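Local structure of malarial CLPB2 atpase/hsp101 protein (Plasmodium falciparum, 4IRF) at residues Y107-L118 with I141-F149; L35-A43 with L121-F131. The protein is probably an ATP-hydrolysing chaperone of the ClpA/ClpB family, represented here by its N-terminal cargo-binding domain alone. All coordinates share one frame; numbering follows the deposited sequence. Where two conformers were deposited one is given.

Interaction 1: residues Y107-L118 with I141-F149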
loop_
_atom_site.group_PDB
_atom_site.type_symbol
_atom_site.label_atom_id
_atom_site.label_comp_id
_atom_site.label_asym_id
_atom_site.label_seq_id
_atom_site.Cartn_x
_atom_site.Cartn_y
_atom_site.Cartn_z
ATOM N N TYR A 107 3.343 -5.709 -16.534
ATOM C CA TYR A 107 4.789 -5.476 -16.575
ATOM C C TYR A 107 5.588 -6.773 -16.531
ATOM O O TYR A 107 6.783 -6.775 -16.221
ATOM C CB TYR A 107 5.212 -4.481 -15.500
ATOM C CG TYR A 107 4.711 -3.084 -15.780
ATOM C CD1 TYR A 107 3.463 -2.656 -15.349
ATOM C CD2 TYR A 107 5.487 -2.186 -16.511
ATOM C CE1 TYR A 107 3.011 -1.361 -15.622
ATOM C CE2 TYR A 107 5.025 -0.909 -16.799
ATOM C CZ TYR A 107 3.803 -0.502 -16.349
ATOM O OH TYR A 107 3.382 0.783 -16.635
ATOM N N LYS A 108 4.904 -7.850 -16.863
ATOM C CA LYS A 108 5.478 -9.117 -17.067
ATOM C C LYS A 108 6.208 -9.680 -15.836
ATOM O O LYS A 108 7.092 -10.425 -15.969
ATOM C CB LYS A 108 6.356 -9.120 -18.334
ATOM C CG LYS A 108 5.608 -8.627 -19.555
ATOM C CD LYS A 108 6.558 -8.079 -20.605
ATOM C CE LYS A 108 6.008 -7.780 -22.002
ATOM N NZ LYS A 108 4.857 -6.924 -22.200
ATOM N N SER A 109 5.747 -9.305 -14.647
ATOM C CA SER A 109 6.240 -9.846 -13.390
ATOM C C SER A 109 5.411 -11.071 -12.991
ATOM O O SER A 109 4.187 -10.996 -12.892
ATOM C CB SER A 109 6.154 -8.781 -12.302
ATOM O OG SER A 109 6.476 -9.332 -11.051
ATOM N N PRO A 110 6.078 -12.211 -12.755
ATOM C CA PRO A 110 5.349 -13.417 -12.356
ATOM C C PRO A 110 4.906 -13.353 -10.890
ATOM O O PRO A 110 4.064 -14.167 -10.469
ATOM C CB PRO A 110 6.378 -14.525 -12.572
ATOM C CG PRO A 110 7.692 -13.843 -12.318
ATOM C CD PRO A 110 7.537 -12.415 -12.780
ATOM N N LYS A 111 5.436 -12.388 -10.137
ATOM C CA LYS A 111 4.961 -12.141 -8.773
ATOM C C LYS A 111 4.500 -10.698 -8.539
ATOM O O LYS A 111 4.975 -9.755 -9.206
ATOM C CB LYS A 111 6.041 -12.471 -7.749
ATOM C CG LYS A 111 6.851 -13.717 -8.029
ATOM C CD LYS A 111 6.125 -14.974 -7.589
ATOM C CE LYS A 111 7.105 -16.149 -7.544
ATOM N NZ LYS A 111 6.395 -17.370 -7.101
ATOM N N VAL A 112 3.622 -10.527 -7.546
ATOM C CA VAL A 112 3.147 -9.219 -7.154
ATOM C C VAL A 112 4.103 -8.636 -6.101
ATOM O O VAL A 112 4.246 -9.182 -5.021
ATOM C CB VAL A 112 1.701 -9.279 -6.604
ATOM C CG1 VAL A 112 1.196 -7.886 -6.286
ATOM C CG2 VAL A 112 0.771 -9.941 -7.627
ATOM N N ASP A 113 4.785 -7.552 -6.457
ATOM C CA ASP A 113 5.757 -6.909 -5.569
ATOM C C ASP A 113 5.176 -5.620 -5.002
ATOM O O ASP A 113 4.049 -5.222 -5.300
ATOM C CB ASP A 113 7.070 -6.625 -6.343
ATOM C CG ASP A 113 8.295 -6.589 -5.435
ATOM O OD1 ASP A 113 8.157 -6.264 -4.244
ATOM O OD2 ASP A 113 9.409 -6.884 -5.922
ATOM N N VAL A 114 5.964 -4.942 -4.182
ATOM C CA VAL A 114 5.521 -3.717 -3.541
ATOM C C VAL A 114 5.117 -2.608 -4.501
ATOM O O VAL A 114 4.171 -1.887 -4.227
ATOM C CB VAL A 114 6.598 -3.215 -2.540
ATOM C CG1 VAL A 114 6.102 -2.026 -1.776
ATOM C CG2 VAL A 114 6.928 -4.314 -1.568
ATOM N N GLU A 115 5.829 -2.460 -5.626
ATOM C CA GLU A 115 5.470 -1.416 -6.586
ATOM C C GLU A 115 4.097 -1.682 -7.182
ATOM O O GLU A 115 3.381 -0.746 -7.544
ATOM C CB GLU A 115 6.465 -1.388 -7.747
ATOM C CG GLU A 115 7.887 -0.954 -7.339
ATOM C CD GLU A 115 8.757 -2.089 -6.809
ATOM O OE1 GLU A 115 8.258 -3.193 -6.478
ATOM O OE2 GLU A 115 9.996 -1.859 -6.715
ATOM N N HIS A 116 3.757 -2.953 -7.347
ATOM C CA HIS A 116 2.466 -3.319 -7.941
ATOM C C HIS A 116 1.335 -3.038 -6.956
ATOM O O HIS A 116 0.282 -2.531 -7.339
ATOM C CB HIS A 116 2.495 -4.783 -8.374
ATOM C CG HIS A 116 3.632 -5.067 -9.311
ATOM N ND1 HIS A 116 4.644 -5.948 -9.001
ATOM C CD2 HIS A 116 3.951 -4.523 -10.510
ATOM C CE1 HIS A 116 5.524 -5.963 -9.995
ATOM N NE2 HIS A 116 5.125 -5.109 -10.919
ATOM N N LEU A 117 1.600 -3.308 -5.687
ATOM C CA LEU A 117 0.686 -2.961 -4.613
ATOM C C LEU A 117 0.541 -1.451 -4.565
ATOM O O LEU A 117 -0.583 -0.916 -4.449
ATOM C CB LEU A 117 1.203 -3.543 -3.291
ATOM C CG LEU A 117 0.332 -3.384 -2.074
ATOM C CD1 LEU A 117 -1.061 -3.982 -2.304
ATOM C CD2 LEU A 117 1.016 -4.080 -0.933
ATOM N N LEU A 118 1.661 -0.731 -4.724
ATOM C CA LEU A 118 1.604 0.725 -4.735
ATOM C C LEU A 118 0.667 1.214 -5.850
ATOM O O LEU A 118 -0.180 2.094 -5.631
ATOM C CB LEU A 118 3.025 1.331 -4.854
ATOM C CG LEU A 118 3.079 2.850 -4.668
ATOM C CD1 LEU A 118 3.083 3.221 -3.209
ATOM C CD2 LEU A 118 4.307 3.402 -5.375
ATOM N N ILE A 141 4.044 7.017 -10.869
ATOM C CA ILE A 141 3.879 5.522 -10.499
ATOM C C ILE A 141 4.241 4.456 -11.704
ATOM O O ILE A 141 5.025 3.484 -11.696
ATOM C CB ILE A 141 2.455 5.298 -9.985
ATOM C CG1 ILE A 141 2.261 6.112 -8.714
ATOM C CG2 ILE A 141 2.204 3.835 -9.715
ATOM C CD1 ILE A 141 3.298 5.814 -7.707
ATOM N N LYS A 142 3.637 4.881 -12.825
ATOM C CA LYS A 142 3.933 4.131 -14.041
ATOM C C LYS A 142 5.422 4.066 -14.296
ATOM O O LYS A 142 5.938 3.018 -14.693
ATOM C CB LYS A 142 3.285 4.809 -15.235
ATOM C CG LYS A 142 1.822 4.475 -15.437
ATOM C CD LYS A 142 1.301 5.241 -16.639
ATOM C CE LYS A 142 0.162 4.515 -17.324
ATOM N NZ LYS A 142 -0.953 4.399 -16.369
ATOM N N ALA A 143 6.115 5.184 -14.069
ATOM C CA ALA A 143 7.552 5.224 -14.280
ATOM C C ALA A 143 8.289 4.299 -13.321
ATOM O O ALA A 143 9.224 3.608 -13.728
ATOM C CB ALA A 143 8.078 6.651 -14.202
ATOM N N ILE A 144 7.873 4.281 -12.045
ATOM C CA ILE A 144 8.406 3.325 -11.098
ATOM C C ILE A 144 8.232 1.895 -11.612
ATOM O O ILE A 144 9.150 1.066 -11.534
ATOM C CB ILE A 144 7.688 3.454 -9.745
ATOM C CG1 ILE A 144 8.050 4.791 -9.102
ATOM C CG2 ILE A 144 8.042 2.286 -8.859
ATOM C CD1 ILE A 144 7.259 5.114 -7.844
ATOM N N LEU A 145 7.034 1.608 -12.116
ATOM C CA LEU A 145 6.738 0.271 -12.618
ATOM C C LEU A 145 7.555 -0.060 -13.852
ATOM O O LEU A 145 8.078 -1.177 -13.955
ATOM C CB LEU A 145 5.256 0.123 -12.946
ATOM C CG LEU A 145 4.356 -0.076 -11.745
ATOM C CD1 LEU A 145 2.917 -0.277 -12.184
ATOM C CD2 LEU A 145 4.853 -1.273 -11.005
ATOM N N LYS A 146 7.666 0.913 -14.750
ATOM C CA LYS A 146 8.453 0.764 -15.982
ATOM C C LYS A 146 9.931 0.544 -15.637
ATOM O O LYS A 146 10.574 -0.368 -16.162
ATOM C CB LYS A 146 8.268 2.000 -16.875
ATOM C CG LYS A 146 9.049 1.987 -18.197
ATOM C CD LYS A 146 8.762 3.242 -19.001
ATOM C CE LYS A 146 9.517 3.244 -20.324
ATOM N NZ LYS A 146 10.998 3.147 -20.129
ATOM N N ARG A 147 10.499 1.284 -14.692
ATOM C CA ARG A 147 11.885 1.038 -14.317
ATOM C C ARG A 147 12.126 -0.281 -13.657
ATOM O O ARG A 147 13.135 -0.898 -13.848
ATOM C CB ARG A 147 12.407 2.126 -13.370
ATOM C CG ARG A 147 12.343 3.534 -13.883
ATOM C CD ARG A 147 13.219 4.437 -13.035
ATOM N NE ARG A 147 12.565 4.779 -11.799
ATOM C CZ ARG A 147 11.701 5.758 -11.704
ATOM N NH1 ARG A 147 11.443 6.492 -12.744
ATOM N NH2 ARG A 147 11.115 5.993 -10.578
ATOM N N LYS A 148 11.212 -0.686 -12.894
ATOM C CA LYS A 148 11.357 -1.967 -12.280
ATOM C C LYS A 148 11.406 -3.063 -13.341
ATOM O O LYS A 148 12.181 -3.955 -13.277
ATOM C CB LYS A 148 10.242 -2.227 -11.274
ATOM C CG LYS A 148 10.431 -3.528 -10.581
ATOM C CD LYS A 148 9.212 -3.874 -9.784
ATOM C CE LYS A 148 9.401 -5.144 -9.020
ATOM N NZ LYS A 148 10.363 -5.069 -7.920
ATOM N N PHE A 149 10.532 -3.031 -14.320
ATOM C CA PHE A 149 10.568 -4.054 -15.359
ATOM C C PHE A 149 11.952 -4.086 -16.077
ATOM O O PHE A 149 12.615 -5.127 -16.331
ATOM C CB PHE A 149 9.428 -3.719 -16.311
ATOM C CG PHE A 149 9.443 -4.463 -17.584
ATOM C CD1 PHE A 149 9.468 -5.810 -17.607
ATOM C CD2 PHE A 149 9.400 -3.788 -18.750
ATOM C CE1 PHE A 149 9.452 -6.498 -18.787
ATOM C CE2 PHE A 149 9.393 -4.460 -19.937
ATOM C CZ PHE A 149 9.417 -5.811 -19.951
HETATM O O HOH W 1 7.020 -3.866 -12.695
#
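The C-terminal helix of the Clp N-terminal domain packs against the start of helix 114-121 and the loop leading into it, and Lys148 joins the two through a salt-bridge network with Asp113 and Glu115. The helical segments 114-118 and 141-149 run nearly antiparallel, at 158°. Lys148 runs out extended and bends only at its last torsion (chi4 69°), which turns NZ between the two carboxylates. Lys148 NZ donates to Asp113 OD2 at 2.9 Å and to Glu115 OE1 at 3.2 Å, in both cases from above the carboxylate plane. Arg15 also pairs with Asp113, and Tyr49 OH binds Glu115 OE2, so each acid has a second partner from elsewhere in the fold.

Leu145 CD2 packs 3.4 Å from His116 CD2 and against Glu115 CB, whereas Leu145 CD1 turns to Tyr107 CE1 (3.6 Å). Leu145 CB sits over the centre of the Tyr107 ring, a CH-pi contact of 3.8 Å to the centroid. Asp113 N donates to His116 ND1 at 3.0 Å from within the ring plane, which fixes the rotation of the imidazole; on the NE2 side a water bridges to Leu145 O, so both ring nitrogens have partners. Asp113 occupies the N-cap position of helix 114-121, although its carboxylate makes no capping bond.

Tyr107 follows helix 91-106, which ends in a Schellman motif with Lys108, at positive phi, as the C-prime residue. Tyr107, just before it, sets its ring against helix 138-151, with CB of Phe149 near its edge. Phe149 in turn sets its own ring obliquely beside Tyr107 O and the Lys108 chain. At the other end of the contact, Leu118 CD2 meets Ile141 CD1 in the conformer given, next to Leu53 and Phe54 of helix 48-56.

Interaction 2: residues L35-A43 with L121-F131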
loop_
_atom_site.group_PDB
_atom_site.type_symbol
_atom_site.label_atom_id
_atom_site.label_comp_id
_atom_site.label_asym_id
_atom_site.label_seq_id
_atom_site.Cartn_x
_atom_site.Cartn_y
_atom_site.Cartn_z
ATOM N N LEU A 35 -9.826 -4.500 6.684
ATOM C CA LEU A 35 -8.621 -3.853 6.159
ATOM C C LEU A 35 -8.973 -2.916 5.015
ATOM O O LEU A 35 -9.621 -3.319 4.062
ATOM C CB LEU A 35 -7.691 -4.929 5.613
ATOM C CG LEU A 35 -6.349 -4.493 5.047
ATOM C CD1 LEU A 35 -5.581 -3.807 6.171
ATOM C CD2 LEU A 35 -5.553 -5.679 4.481
ATOM N N LYS A 36 -8.435 -1.695 5.065
ATOM C CA LYS A 36 -8.724 -0.626 4.109
ATOM C C LYS A 36 -7.409 -0.200 3.407
ATOM O O LYS A 36 -6.336 -0.454 3.940
ATOM C CB LYS A 36 -9.255 0.593 4.859
ATOM C CG LYS A 36 -10.517 0.330 5.651
ATOM C CD LYS A 36 -11.631 0.073 4.701
ATOM C CE LYS A 36 -12.703 1.139 4.896
ATOM N NZ LYS A 36 -13.721 1.121 3.802
ATOM N N PRO A 37 -7.503 0.401 2.220
ATOM C CA PRO A 37 -6.246 0.776 1.532
ATOM C C PRO A 37 -5.338 1.691 2.351
ATOM O O PRO A 37 -4.126 1.420 2.347
ATOM C CB PRO A 37 -6.724 1.454 0.266
ATOM C CG PRO A 37 -8.040 0.714 -0.057
ATOM C CD PRO A 37 -8.659 0.555 1.332
ATOM N N ILE A 38 -5.891 2.670 3.074
ATOM C CA ILE A 38 -5.059 3.547 3.907
ATOM C C ILE A 38 -4.243 2.750 4.898
ATOM O O ILE A 38 -3.083 3.074 5.156
ATOM C CB ILE A 38 -5.867 4.645 4.621
ATOM C CG1 ILE A 38 -4.903 5.587 5.357
ATOM C CG2 ILE A 38 -6.874 3.995 5.597
ATOM C CD1 ILE A 38 -3.920 6.292 4.378
ATOM N N HIS A 39 -4.810 1.664 5.447
ATOM C CA HIS A 39 -4.050 0.822 6.367
ATOM C C HIS A 39 -2.889 0.113 5.707
ATOM O O HIS A 39 -1.828 -0.066 6.317
ATOM C CB HIS A 39 -4.961 -0.222 7.014
ATOM C CG HIS A 39 -6.130 0.378 7.699
ATOM N ND1 HIS A 39 -7.422 -0.088 7.529
ATOM C CD2 HIS A 39 -6.209 1.411 8.575
ATOM C CE1 HIS A 39 -8.242 0.666 8.242
ATOM N NE2 HIS A 39 -7.529 1.575 8.896
ATOM N N ILE A 40 -3.103 -0.329 4.465
ATOM C CA ILE A 40 -2.053 -0.964 3.712
ATOM C C ILE A 40 -0.967 0.053 3.390
ATOM O O ILE A 40 0.214 -0.289 3.495
ATOM C CB ILE A 40 -2.560 -1.584 2.419
ATOM C CG1 ILE A 40 -3.558 -2.701 2.789
ATOM C CG2 ILE A 40 -1.390 -2.132 1.604
ATOM C CD1 ILE A 40 -4.102 -3.403 1.561
ATOM N N LEU A 41 -1.392 1.266 3.019
ATOM C CA LEU A 41 -0.407 2.360 2.742
ATOM C C LEU A 41 0.473 2.633 3.977
ATOM O O LEU A 41 1.707 2.732 3.850
ATOM C CB LEU A 41 -1.101 3.619 2.225
ATOM C CG LEU A 41 -0.102 4.761 2.013
ATOM C CD1 LEU A 41 0.962 4.381 1.014
ATOM C CD2 LEU A 41 -0.803 6.021 1.612
ATOM N N SER A 42 -0.142 2.693 5.161
ATOM C CA SER A 42 0.626 2.920 6.402
ATOM C C SER A 42 1.715 1.868 6.521
ATOM O O SER A 42 2.895 2.176 6.727
ATOM C CB SER A 42 -0.296 2.838 7.619
ATOM O OG SER A 42 0.428 3.000 8.834
ATOM N N ALA A 43 1.324 0.600 6.328
ATOM C CA ALA A 43 2.252 -0.527 6.378
ATOM C C ALA A 43 3.364 -0.479 5.310
ATOM O O ALA A 43 4.518 -0.837 5.555
ATOM C CB ALA A 43 1.460 -1.849 6.274
ATOM N N LEU A 121 -2.930 0.565 -4.823
ATOM C CA LEU A 121 -3.361 1.507 -3.788
ATOM C C LEU A 121 -3.742 2.875 -4.339
ATOM O O LEU A 121 -4.591 3.576 -3.795
ATOM C CB LEU A 121 -2.237 1.659 -2.768
ATOM C CG LEU A 121 -2.046 0.466 -1.869
ATOM C CD1 LEU A 121 -0.761 0.674 -1.064
ATOM C CD2 LEU A 121 -3.286 0.286 -0.927
ATOM N N SER A 122 -3.109 3.271 -5.442
ATOM C CA SER A 122 -3.401 4.560 -6.038
ATOM C C SER A 122 -4.855 4.680 -6.541
ATOM O O SER A 122 -5.334 5.781 -6.766
ATOM C CB SER A 122 -2.385 4.895 -7.128
ATOM O OG SER A 122 -2.584 4.104 -8.287
ATOM N N ASN A 123 -5.569 3.556 -6.678
ATOM C CA ASN A 123 -6.996 3.621 -7.022
ATOM C C ASN A 123 -7.842 4.214 -5.904
ATOM O O ASN A 123 -8.882 4.843 -6.164
ATOM C CB ASN A 123 -7.560 2.237 -7.371
ATOM C CG ASN A 123 -9.069 2.256 -7.643
ATOM O OD1 ASN A 123 -9.891 1.813 -6.826
ATOM N ND2 ASN A 123 -9.437 2.799 -8.773
ATOM N N ASP A 124 -7.434 3.980 -4.664
ATOM C CA ASP A 124 -8.237 4.426 -3.540
ATOM C C ASP A 124 -8.214 5.956 -3.458
ATOM O O ASP A 124 -7.144 6.572 -3.560
ATOM C CB ASP A 124 -7.717 3.823 -2.259
ATOM C CG ASP A 124 -8.523 4.241 -1.063
ATOM O OD1 ASP A 124 -9.707 3.811 -0.933
ATOM O OD2 ASP A 124 -7.974 5.011 -0.234
ATOM N N GLU A 125 -9.383 6.566 -3.280
ATOM C CA GLU A 125 -9.471 8.029 -3.331
ATOM C C GLU A 125 -8.686 8.711 -2.214
ATOM O O GLU A 125 -8.018 9.721 -2.457
ATOM C CB GLU A 125 -10.927 8.491 -3.322
ATOM C CG GLU A 125 -11.741 8.103 -4.553
ATOM C CD GLU A 125 -13.231 8.303 -4.308
ATOM O OE1 GLU A 125 -13.624 8.375 -3.127
ATOM O OE2 GLU A 125 -14.019 8.411 -5.262
ATOM N N LEU A 126 -8.760 8.168 -1.001
ATOM C CA LEU A 126 -8.030 8.714 0.134
ATOM C C LEU A 126 -6.528 8.584 -0.082
ATOM O O LEU A 126 -5.766 9.543 0.140
ATOM C CB LEU A 126 -8.442 7.978 1.421
ATOM C CG LEU A 126 -7.728 8.373 2.716
ATOM C CD1 LEU A 126 -7.837 9.883 2.915
ATOM C CD2 LEU A 126 -8.380 7.633 3.887
ATOM N N VAL A 127 -6.097 7.403 -0.523
ATOM C CA VAL A 127 -4.669 7.166 -0.740
ATOM C C VAL A 127 -4.215 8.039 -1.892
ATOM O O VAL A 127 -3.133 8.633 -1.830
ATOM C CB VAL A 127 -4.360 5.703 -1.081
ATOM C CG1 VAL A 127 -2.952 5.574 -1.663
ATOM C CG2 VAL A 127 -4.540 4.799 0.153
ATOM N N ASN A 128 -5.040 8.160 -2.933
ATOM C CA ASN A 128 -4.600 8.941 -4.072
ATOM C C ASN A 128 -4.489 10.441 -3.764
ATOM O O ASN A 128 -3.640 11.118 -4.334
ATOM C CB ASN A 128 -5.460 8.729 -5.298
ATOM C CG ASN A 128 -4.695 9.004 -6.551
ATOM O OD1 ASN A 128 -3.671 8.366 -6.800
ATOM N ND2 ASN A 128 -5.144 9.975 -7.326
ATOM N N GLU A 129 -5.330 10.938 -2.862
ATOM C CA GLU A 129 -5.212 12.332 -2.399
ATOM C C GLU A 129 -3.831 12.506 -1.789
ATOM O O GLU A 129 -3.078 13.444 -2.110
ATOM C CB GLU A 129 -6.340 12.658 -1.403
ATOM C CG GLU A 129 -7.696 12.879 -2.122
ATOM C CD GLU A 129 -8.937 12.851 -1.213
ATOM O OE1 GLU A 129 -8.822 12.643 0.018
ATOM O OE2 GLU A 129 -10.054 13.044 -1.753
ATOM N N ILE A 130 -3.460 11.558 -0.947
ATOM C CA ILE A 130 -2.166 11.630 -0.279
ATOM C C ILE A 130 -1.017 11.619 -1.284
ATOM O O ILE A 130 -0.124 12.475 -1.219
ATOM C CB ILE A 130 -1.993 10.496 0.730
ATOM C CG1 ILE A 130 -2.956 10.716 1.916
ATOM C CG2 ILE A 130 -0.536 10.402 1.181
ATOM C CD1 ILE A 130 -3.045 9.556 2.871
ATOM N N PHE A 131 -1.025 10.646 -2.196
ATOM C CA PHE A 131 -0.004 10.584 -3.251
ATOM C C PHE A 131 0.116 11.913 -3.995
ATOM O O PHE A 131 1.224 12.382 -4.250
ATOM C CB PHE A 131 -0.318 9.458 -4.246
ATOM C CG PHE A 131 -0.047 8.061 -3.715
ATOM C CD1 PHE A 131 0.547 7.877 -2.481
ATOM C CD2 PHE A 131 -0.386 6.933 -4.459
ATOM C CE1 PHE A 131 0.792 6.593 -1.986
ATOM C CE2 PHE A 131 -0.116 5.627 -3.985
ATOM C CZ PHE A 131 0.469 5.465 -2.741
HETATM O O HOH W 2 -8.467 3.960 2.323
#
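Helices 37-46 and 125-133 run at 43° to each other, their axes 9.3 Å apart over the segments compared, with Ile38 opposite Val127 and Pro37 beside Leu121. The type I turn from Leu121 to Asp124 leads into helix 125-133, whose N-terminal end lies beside that of helix 37-46. There Pro37 lays its ring across the Asp124 side chain, CB of Pro37 standing 3.6 Å from Asp124 CG. With its CG anti to the backbone N (chi1 -179°), Asp124 directs its carboxylate over the first turn of its own helix, where OD2 caps Val127 N at 3.1 Å. Asp124 OD2 also accepts from a water oxygen 2.8 Å away, which takes the N-H of Ile38; OD2 thus serves its own helix directly and the other through the water.

Deeper in, Leu121 presents its two methyls to the first helix: CD2 comes 3.6 Å from Pro37 O and also touches CB of Ile40, while CD1 meets CG2 of Ile40. Val127 sets CG2 against the backbone between Pro37 and Ile38, and CG1 against Leu41 CD2. Leu41 and Phe131 lie alongside each other, pointing opposite ways, CD1 of Leu41 meeting the ring at its edge, 3.7 Å from Phe131 CE1; CG1 of Val127 lies over one face of that ring, toward the rim. Farther along, Ile38 and Ile130 meet almost perpendicularly through their CD1 methyls.

The contact joins two helices of the alpha-helical Clp N-terminal domain far apart in sequence, with helix 91-106 covering Pro37 and Leu121, and helix 61-74 covering Ile38 and Ile130. Direct contacts are van der Waals and mostly apolar, so close packing carries the interface; the polar link between these segments is the water shared by Ile38 N and Asp124 OD2.

Overall arrangement
Both interactions belong to the single Clp N-terminal domain, their centres about 17 Å apart. Interaction 2 is buried near the middle of the domain; interaction 1 lies farther out and is partly buried. Along the chain their segments alternate: 35-43, 107-118, 121-131, 141-149. Helix 114-121 connects them, since its beginning contributes to interaction 1 and its last residue, Leu121, to interaction 2. They also touch directly, through CD1 of Leu118 and CZ of Phe131, 3.5 Å apart, and through Leu117 against Ile40. Helix 114-121 thus packs on helices 37-46 and 125-133 in the core as well as on the C-terminal helix 138-151 in interaction 1.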